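Local coordinates for protein nicotinate-nucleotide--dimethylbenzimidazole phosphoribosyltransferase (Thermus thermophilus HB8, PDB 1WX1) that probably transfers the phosphoribosyl group of nicotinate mononucleotide to 5,6-dimethylbenzimidazole, giving alpha-ribazole 5'-phosphate and nicotinate for cobalamin biosynthesis, at residues A[249-262]-A[280-292]. Sequence-based numbering, arbitrary orientation.
Sequences LDGFPVTAGALLAW and EPGHRHQLEALGL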
ATOM      1  N   LEU A 249     -12.022  -6.030   0.994  1.00 14.91           N
ATOM      2  CA  LEU A 249     -13.001  -5.159   0.349  1.00 16.08           C
ATOM      3  C   LEU A 249     -12.355  -4.287  -0.709  1.00 15.88           C
ATOM      4  O   LEU A 249     -11.201  -3.872  -0.565  1.00 16.52           O
ATOM      5  CB  LEU A 249     -13.657  -4.229   1.378  1.00 13.83           C
ATOM      6  CG  LEU A 249     -14.499  -4.847   2.490  1.00 15.44           C
ATOM      7  CD1 LEU A 249     -14.966  -3.740   3.435  1.00 16.55           C
ATOM      8  CD2 LEU A 249     -15.690  -5.584   1.885  1.00 15.99           C
ATOM      9  N   ASP A 250     -13.105  -4.017  -1.772  1.00 14.71           N
ATOM     10  CA  ASP A 250     -12.635  -3.140  -2.827  1.00 16.43           C
ATOM     11  C   ASP A 250     -13.362  -1.803  -2.656  1.00 17.06           C
ATOM     12  O   ASP A 250     -13.394  -1.248  -1.553  1.00 17.71           O
ATOM     13  CB  ASP A 250     -12.916  -3.730  -4.216  1.00 14.82           C
ATOM     14  CG  ASP A 250     -12.305  -2.896  -5.332  1.00 20.46           C
ATOM     15  OD1 ASP A 250     -11.163  -2.432  -5.146  1.00 22.05           O
ATOM     16  OD2 ASP A 250     -12.954  -2.706  -6.388  1.00 18.66           O
ATOM     17  N   GLY A 251     -13.975  -1.313  -3.729  1.00 16.17           N
ATOM     18  CA  GLY A 251     -14.655  -0.029  -3.677  1.00 16.26           C
ATOM     19  C   GLY A 251     -16.102   0.012  -3.227  1.00 15.20           C
ATOM     20  O   GLY A 251     -16.583  -0.889  -2.548  1.00 16.07           O
ATOM     21  N   PHE A 252     -16.797   1.071  -3.641  1.00 15.87           N
ATOM     22  CA  PHE A 252     -18.190   1.323  -3.277  1.00 15.95           C
ATOM     23  C   PHE A 252     -19.182   0.199  -3.617  1.00 16.21           C
ATOM     24  O   PHE A 252     -19.904  -0.279  -2.737  1.00 16.03           O
ATOM     25  CB  PHE A 252     -18.625   2.665  -3.903  1.00 15.78           C
ATOM     26  CG  PHE A 252     -19.979   3.156  -3.454  1.00 17.79           C
ATOM     27  CD1 PHE A 252     -20.964   3.468  -4.393  1.00 17.19           C
ATOM     28  CD2 PHE A 252     -20.264   3.333  -2.106  1.00 16.91           C
ATOM     29  CE1 PHE A 252     -22.210   3.955  -3.992  1.00 17.99           C
ATOM     30  CE2 PHE A 252     -21.508   3.820  -1.693  1.00 18.71           C
ATOM     31  CZ  PHE A 252     -22.484   4.130  -2.640  1.00 17.88           C
ATOM     32  N   PRO A 253     -19.235  -0.240  -4.889  1.00 15.54           N
ATOM     33  CA  PRO A 253     -20.173  -1.312  -5.243  1.00 14.28           C
ATOM     34  C   PRO A 253     -19.830  -2.629  -4.543  1.00 13.53           C
ATOM     35  O   PRO A 253     -20.714  -3.324  -4.040  1.00 13.85           O
ATOM     36  CB  PRO A 253     -20.035  -1.402  -6.768  1.00 15.71           C
ATOM     37  CG  PRO A 253     -19.651   0.009  -7.156  1.00 15.92           C
ATOM     38  CD  PRO A 253     -18.623   0.338  -6.098  1.00 17.46           C
ATOM     39  N   VAL A 254     -18.547  -2.974  -4.504  1.00 12.07           N
ATOM     40  CA  VAL A 254     -18.136  -4.212  -3.840  1.00 13.32           C
ATOM     41  C   VAL A 254     -18.481  -4.170  -2.354  1.00 13.83           C
ATOM     42  O   VAL A 254     -18.964  -5.147  -1.787  1.00 14.60           O
ATOM     43  CB  VAL A 254     -16.615  -4.469  -4.012  1.00 14.48           C
ATOM     44  CG1 VAL A 254     -16.143  -5.550  -3.032  1.00 15.17           C
ATOM     45  CG2 VAL A 254     -16.334  -4.914  -5.452  1.00 12.90           C
ATOM     46  N   THR A 255     -18.237  -3.029  -1.725  1.00 13.46           N
ATOM     47  CA  THR A 255     -18.521  -2.884  -0.309  1.00 13.84           C
ATOM     48  C   THR A 255     -20.023  -2.904  -0.054  1.00 14.99           C
ATOM     49  O   THR A 255     -20.463  -3.309   1.012  1.00 15.42           O
ATOM     50  CB  THR A 255     -17.870  -1.599   0.241  1.00 13.93           C
ATOM     51  OG1 THR A 255     -16.460  -1.664  -0.007  1.00 13.66           O
ATOM     52  CG2 THR A 255     -18.086  -1.475   1.752  1.00 13.59           C
ATOM     53  N   ALA A 256     -20.817  -2.479  -1.036  1.00 16.37           N
ATOM     54  CA  ALA A 256     -22.270  -2.526  -0.877  1.00 15.67           C
ATOM     55  C   ALA A 256     -22.651  -4.009  -0.815  1.00 15.98           C
ATOM     56  O   ALA A 256     -23.535  -4.408  -0.056  1.00 15.20           O
ATOM     57  CB  ALA A 256     -22.964  -1.846  -2.062  1.00 13.36           C
ATOM     58  N   GLY A 257     -21.977  -4.823  -1.626  1.00 16.76           N
ATOM     59  CA  GLY A 257     -22.244  -6.251  -1.621  1.00 14.10           C
ATOM     60  C   GLY A 257     -21.861  -6.847  -0.272  1.00 14.82           C
ATOM     61  O   GLY A 257     -22.554  -7.711   0.262  1.00 15.05           O
ATOM     62  N   ALA A 258     -20.747  -6.387   0.286  1.00 14.46           N
ATOM     63  CA  ALA A 258     -20.299  -6.887   1.586  1.00 15.28           C
ATOM     64  C   ALA A 258     -21.295  -6.523   2.691  1.00 15.79           C
ATOM     65  O   ALA A 258     -21.505  -7.300   3.624  1.00 17.30           O
ATOM     66  CB  ALA A 258     -18.924  -6.324   1.915  1.00 11.71           C
ATOM     67  N   LEU A 259     -21.895  -5.337   2.595  1.00 17.42           N
ATOM     68  CA  LEU A 259     -22.877  -4.901   3.592  1.00 17.66           C
ATOM     69  C   LEU A 259     -24.066  -5.851   3.585  1.00 18.37           C
ATOM     70  O   LEU A 259     -24.618  -6.197   4.642  1.00 16.51           O
ATOM     71  CB  LEU A 259     -23.354  -3.474   3.292  1.00 18.66           C
ATOM     72  CG  LEU A 259     -22.370  -2.342   3.601  1.00 20.28           C
ATOM     73  CD1 LEU A 259     -22.973  -1.014   3.164  1.00 21.68           C
ATOM     74  CD2 LEU A 259     -22.061  -2.319   5.095  1.00 20.88           C
ATOM     75  N   LEU A 260     -24.465  -6.274   2.386  1.00 15.02           N
ATOM     76  CA  LEU A 260     -25.579  -7.201   2.253  1.00 15.63           C
ATOM     77  C   LEU A 260     -25.226  -8.527   2.923  1.00 15.70           C
ATOM     78  O   LEU A 260     -26.039  -9.105   3.651  1.00 15.56           O
ATOM     79  CB  LEU A 260     -25.911  -7.431   0.772  1.00 16.74           C
ATOM     80  CG  LEU A 260     -27.012  -8.457   0.483  1.00 17.12           C
ATOM     81  CD1 LEU A 260     -28.278  -8.109   1.257  1.00 17.72           C
ATOM     82  CD2 LEU A 260     -27.286  -8.493  -1.015  1.00 18.10           C
ATOM     83  N   ALA A 261     -24.008  -9.004   2.680  1.00 15.92           N
ATOM     84  CA  ALA A 261     -23.542 -10.257   3.268  1.00 16.76           C
ATOM     85  C   ALA A 261     -23.527 -10.131   4.794  1.00 17.17           C
ATOM     86  O   ALA A 261     -23.940 -11.047   5.511  1.00 16.67           O
ATOM     87  CB  ALA A 261     -22.137 -10.587   2.751  1.00 13.31           C
ATOM     88  N   TRP A 262     -23.044  -8.991   5.276  1.00 17.78           N
ATOM     89  CA  TRP A 262     -22.968  -8.714   6.704  1.00 18.55           C
ATOM     90  C   TRP A 262     -24.360  -8.763   7.338  1.00 20.03           C
ATOM     91  O   TRP A 262     -24.542  -9.319   8.423  1.00 18.35           O
ATOM     92  CB  TRP A 262     -22.330  -7.338   6.918  1.00 19.90           C
ATOM     93  CG  TRP A 262     -22.212  -6.920   8.349  1.00 21.86           C
ATOM     94  CD1 TRP A 262     -21.820  -7.694   9.404  1.00 24.44           C
ATOM     95  CD2 TRP A 262     -22.425  -5.608   8.873  1.00 25.09           C
ATOM     96  NE1 TRP A 262     -21.787  -6.946  10.559  1.00 25.37           N
ATOM     97  CE2 TRP A 262     -22.178  -5.656  10.264  1.00 26.47           C
ATOM     98  CE3 TRP A 262     -22.851  -4.389   8.312  1.00 26.99           C
ATOM     99  CZ2 TRP A 262     -22.278  -4.538  11.095  1.00 28.38           C
ATOM    100  CZ3 TRP A 262     -22.958  -3.269   9.139  1.00 29.94           C
ATOM    101  CH2 TRP A 262     -22.693  -3.360  10.518  1.00 28.69           C
ATOM    102  N   GLU A 280     -15.291   7.546  -4.303  1.00 25.12           N
ATOM    103  CA  GLU A 280     -16.747   7.584  -4.197  1.00 26.38           C
ATOM    104  C   GLU A 280     -17.124   8.018  -2.788  1.00 26.19           C
ATOM    105  O   GLU A 280     -16.768   7.366  -1.813  1.00 23.75           O
ATOM    106  CB  GLU A 280     -17.349   6.207  -4.495  1.00 29.84           C
ATOM    107  CG  GLU A 280     -17.547   5.944  -5.974  1.00 34.55           C
ATOM    108  CD  GLU A 280     -18.743   6.698  -6.538  1.00 37.24           C
ATOM    109  OE1 GLU A 280     -18.811   6.888  -7.772  1.00 40.82           O
ATOM    110  OE2 GLU A 280     -19.622   7.093  -5.747  1.00 39.67           O
ATOM    111  N   PRO A 281     -17.862   9.129  -2.668  1.00 26.95           N
ATOM    112  CA  PRO A 281     -18.302   9.686  -1.382  1.00 26.33           C
ATOM    113  C   PRO A 281     -18.899   8.667  -0.413  1.00 24.92           C
ATOM    114  O   PRO A 281     -18.545   8.640   0.768  1.00 25.60           O
ATOM    115  CB  PRO A 281     -19.325  10.742  -1.797  1.00 28.10           C
ATOM    116  CG  PRO A 281     -18.814  11.198  -3.129  1.00 29.39           C
ATOM    117  CD  PRO A 281     -18.433   9.893  -3.792  1.00 27.92           C
ATOM    118  N   GLY A 282     -19.805   7.834  -0.914  1.00 21.96           N
ATOM    119  CA  GLY A 282     -20.451   6.850  -0.063  1.00 21.60           C
ATOM    120  C   GLY A 282     -19.579   5.754   0.523  1.00 19.98           C
ATOM    121  O   GLY A 282     -19.981   5.092   1.479  1.00 17.95           O
ATOM    122  N   HIS A 283     -18.386   5.554  -0.029  1.00 19.68           N
ATOM    123  CA  HIS A 283     -17.493   4.508   0.465  1.00 19.45           C
ATOM    124  C   HIS A 283     -17.119   4.719   1.937  1.00 19.68           C
ATOM    125  O   HIS A 283     -17.144   3.804   2.749  1.00 17.62           O
ATOM    126  CB  HIS A 283     -16.232   4.511  -0.399  1.00 18.28           C
ATOM    127  CG  HIS A 283     -15.536   3.181  -0.279  1.00 17.90           C
ATOM    128  ND1 HIS A 283     -14.204   3.016  -0.467  1.00 17.95           N
ATOM    129  CD2 HIS A 283     -16.097   1.937   0.029  1.00 17.67           C
ATOM    130  CE1 HIS A 283     -13.968   1.704  -0.276  1.00 17.42           C
ATOM    131  NE2 HIS A 283     -15.084   1.033   0.023  1.00 17.55           N
ATOM    132  N   ARG A 284     -16.766   5.946   2.307  1.00 20.59           N
ATOM    133  CA  ARG A 284     -16.395   6.216   3.692  1.00 23.69           C
ATOM    134  C   ARG A 284     -17.528   5.855   4.655  1.00 23.04           C
ATOM    135  O   ARG A 284     -17.280   5.315   5.734  1.00 21.82           O
ATOM    136  CB  ARG A 284     -16.004   7.687   3.880  1.00 28.33           C
ATOM    137  CG  ARG A 284     -15.742   8.061   5.342  1.00 34.58           C
ATOM    138  CD  ARG A 284     -14.612   7.232   5.964  1.00 39.30           C
ATOM    139  NE  ARG A 284     -13.294   7.819   5.724  1.00 45.22           N
ATOM    140  CZ  ARG A 284     -12.141   7.253   6.076  1.00 46.42           C
ATOM    141  NH1 ARG A 284     -12.132   6.075   6.685  1.00 47.24           N
ATOM    142  NH2 ARG A 284     -10.993   7.873   5.828  1.00 47.16           N
ATOM    143  N   HIS A 285     -18.767   6.145   4.266  1.00 20.28           N
ATOM    144  CA  HIS A 285     -19.914   5.833   5.110  1.00 21.58           C
ATOM    145  C   HIS A 285     -20.039   4.336   5.332  1.00 21.23           C
ATOM    146  O   HIS A 285     -20.350   3.885   6.435  1.00 18.55           O
ATOM    147  CB  HIS A 285     -21.205   6.359   4.481  1.00 24.57           C
ATOM    148  CG  HIS A 285     -21.273   7.850   4.410  1.00 29.58           C
ATOM    149  ND1 HIS A 285     -21.286   8.647   5.535  1.00 33.65           N
ATOM    150  CD2 HIS A 285     -21.328   8.693   3.351  1.00 30.66           C
ATOM    151  CE1 HIS A 285     -21.346   9.916   5.173  1.00 35.31           C
ATOM    152  NE2 HIS A 285     -21.371   9.970   3.852  1.00 34.41           N
ATOM    153  N   GLN A 286     -19.804   3.565   4.275  1.00 18.38           N
ATOM    154  CA  GLN A 286     -19.887   2.114   4.367  1.00 17.71           C
ATOM    155  C   GLN A 286     -18.822   1.569   5.313  1.00 16.43           C
ATOM    156  O   GLN A 286     -19.106   0.716   6.154  1.00 16.80           O
ATOM    157  CB  GLN A 286     -19.689   1.484   2.990  1.00 17.66           C
ATOM    158  CG  GLN A 286     -20.736   1.871   1.958  1.00 17.16           C
ATOM    159  CD  GLN A 286     -20.388   1.324   0.595  1.00 16.82           C
ATOM    160  OE1 GLN A 286     -19.237   1.385   0.184  1.00 15.65           O
ATOM    161  NE2 GLN A 286     -21.377   0.793  -0.112  1.00 16.84           N
ATOM    162  N   LEU A 287     -17.595   2.052   5.150  1.00 16.83           N
ATOM    163  CA  LEU A 287     -16.488   1.604   5.982  1.00 18.65           C
ATOM    164  C   LEU A 287     -16.703   1.995   7.442  1.00 19.25           C
ATOM    165  O   LEU A 287     -16.335   1.246   8.349  1.00 20.48           O
ATOM    166  CB  LEU A 287     -15.167   2.171   5.462  1.00 18.35           C
ATOM    167  CG  LEU A 287     -14.738   1.645   4.085  1.00 18.77           C
ATOM    168  CD1 LEU A 287     -13.382   2.210   3.735  1.00 20.74           C
ATOM    169  CD2 LEU A 287     -14.687   0.115   4.097  1.00 19.78           C
ATOM    170  N   GLU A 288     -17.299   3.160   7.670  1.00 21.08           N
ATOM    171  CA  GLU A 288     -17.576   3.600   9.035  1.00 23.65           C
ATOM    172  C   GLU A 288     -18.645   2.689   9.641  1.00 22.62           C
ATOM    173  O   GLU A 288     -18.545   2.290  10.800  1.00 21.71           O
ATOM    174  CB  GLU A 288     -18.047   5.061   9.049  1.00 27.38           C
ATOM    175  CG  GLU A 288     -16.940   6.064   8.746  1.00 33.93           C
ATOM    176  CD  GLU A 288     -15.858   6.097   9.829  1.00 40.14           C
ATOM    177  OE1 GLU A 288     -16.144   6.533  10.965  1.00 43.05           O
ATOM    178  OE2 GLU A 288     -14.717   5.682   9.548  1.00 42.54           O
ATOM    179  N   ALA A 289     -19.657   2.341   8.852  1.00 21.10           N
ATOM    180  CA  ALA A 289     -20.720   1.466   9.331  1.00 21.15           C
ATOM    181  C   ALA A 289     -20.148   0.098   9.696  1.00 22.52           C
ATOM    182  O   ALA A 289     -20.629  -0.572  10.616  1.00 20.70           O
ATOM    183  CB  ALA A 289     -21.801   1.314   8.261  1.00 21.53           C
ATOM    184  N   LEU A 290     -19.117  -0.315   8.965  1.00 21.25           N
ATOM    185  CA  LEU A 290     -18.479  -1.603   9.211  1.00 21.89           C
ATOM    186  C   LEU A 290     -17.395  -1.478  10.278  1.00 22.32           C
ATOM    187  O   LEU A 290     -16.925  -2.481  10.807  1.00 22.65           O
ATOM    188  CB  LEU A 290     -17.867  -2.143   7.912  1.00 21.72           C
ATOM    189  CG  LEU A 290     -18.854  -2.720   6.888  1.00 23.96           C
ATOM    190  CD1 LEU A 290     -18.192  -2.827   5.524  1.00 25.60           C
ATOM    191  CD2 LEU A 290     -19.348  -4.075   7.361  1.00 22.69           C
ATOM    192  N   GLY A 291     -17.007  -0.243  10.587  1.00 21.93           N
ATOM    193  CA  GLY A 291     -15.974  -0.013  11.581  1.00 23.30           C
ATOM    194  C   GLY A 291     -14.610  -0.467  11.090  1.00 24.50           C
ATOM    195  O   GLY A 291     -13.817  -1.018  11.852  1.00 23.54           O
ATOM    196  N   LEU A 292     -14.329  -0.228   9.813  1.00 22.74           N
ATOM    197  CA  LEU A 292     -13.063  -0.641   9.224  1.00 22.16           C
ATOM    198  C   LEU A 292     -12.213   0.527   8.747  1.00 23.11           C
ATOM    199  O   LEU A 292     -12.729   1.518   8.227  1.00 22.27           O
ATOM    200  CB  LEU A 292     -13.327  -1.584   8.045  1.00 22.37           C
ATOM    201  CG  LEU A 292     -14.120  -2.851   8.360  1.00 23.30           C
ATOM    202  CD1 LEU A 292     -14.472  -3.583   7.068  1.00 25.20           C
ATOM    203  CD2 LEU A 292     -13.295  -3.744   9.282  1.00 23.58           C
TER
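Helices 252-262 and 281-290 run side by side in nearly the same direction, 29° between their axes and 9.4 Å apart at closest approach, the CA atoms of Phe252 and His283, and of Thr255 and Gln286, being nearest. Gln286 is a knob in the hole formed by Phe252, Thr255, Ala256 and Leu259. Its chain, extended beyond CG (chi2 174°), carries the amide to the first turn of the other helix, where NE2 donates to Phe252 O at 3.2 Å. That oxygen lies in the amide plane and also takes the helical bond from Ala256 N, the two donors arriving from opposite faces of the carbonyl plane; NE2 is further bonded to Thr175 of helix 167-179. The Phe252 and Gln286 side chains cross at about a right angle, ring and amide planes 38° apart, with Phe252 CE2 3.5 Å from Gly282 C.

Both helices follow neighbouring strands, 247-249 and 272-274, of the parallel sheet, as in a Rossmann-like alpha/beta fold, and they pack together beside it. At their N-terminal ends His283 NE2 donates to Thr255 OG1, 3.0 Å away near the imidazole plane, and OG1 in turn donates to Gly251 O at 2.7 Å. Ser278 N bonds ND1, fixing the imidazole at both nitrogens, while Gly251 CA makes a CH-pi contact over one face. The adjacent Asp250, pointing away, accepts a hydrogen bond from Gly305 N through OD2, next to the predicted proton acceptor Glu304.

Farther along, Leu290 CG meets Leu259 CD2 at 3.7 Å, and Leu290 CD2 sits over one face of the Trp262 indole, 4.0 Å from the six-membered ring centroid, a CH-pi contact. Leu249 CD1 touches Leu287, Leu290 and Leu292, the last just beyond Gly291, C-prime residue of a Schellman motif.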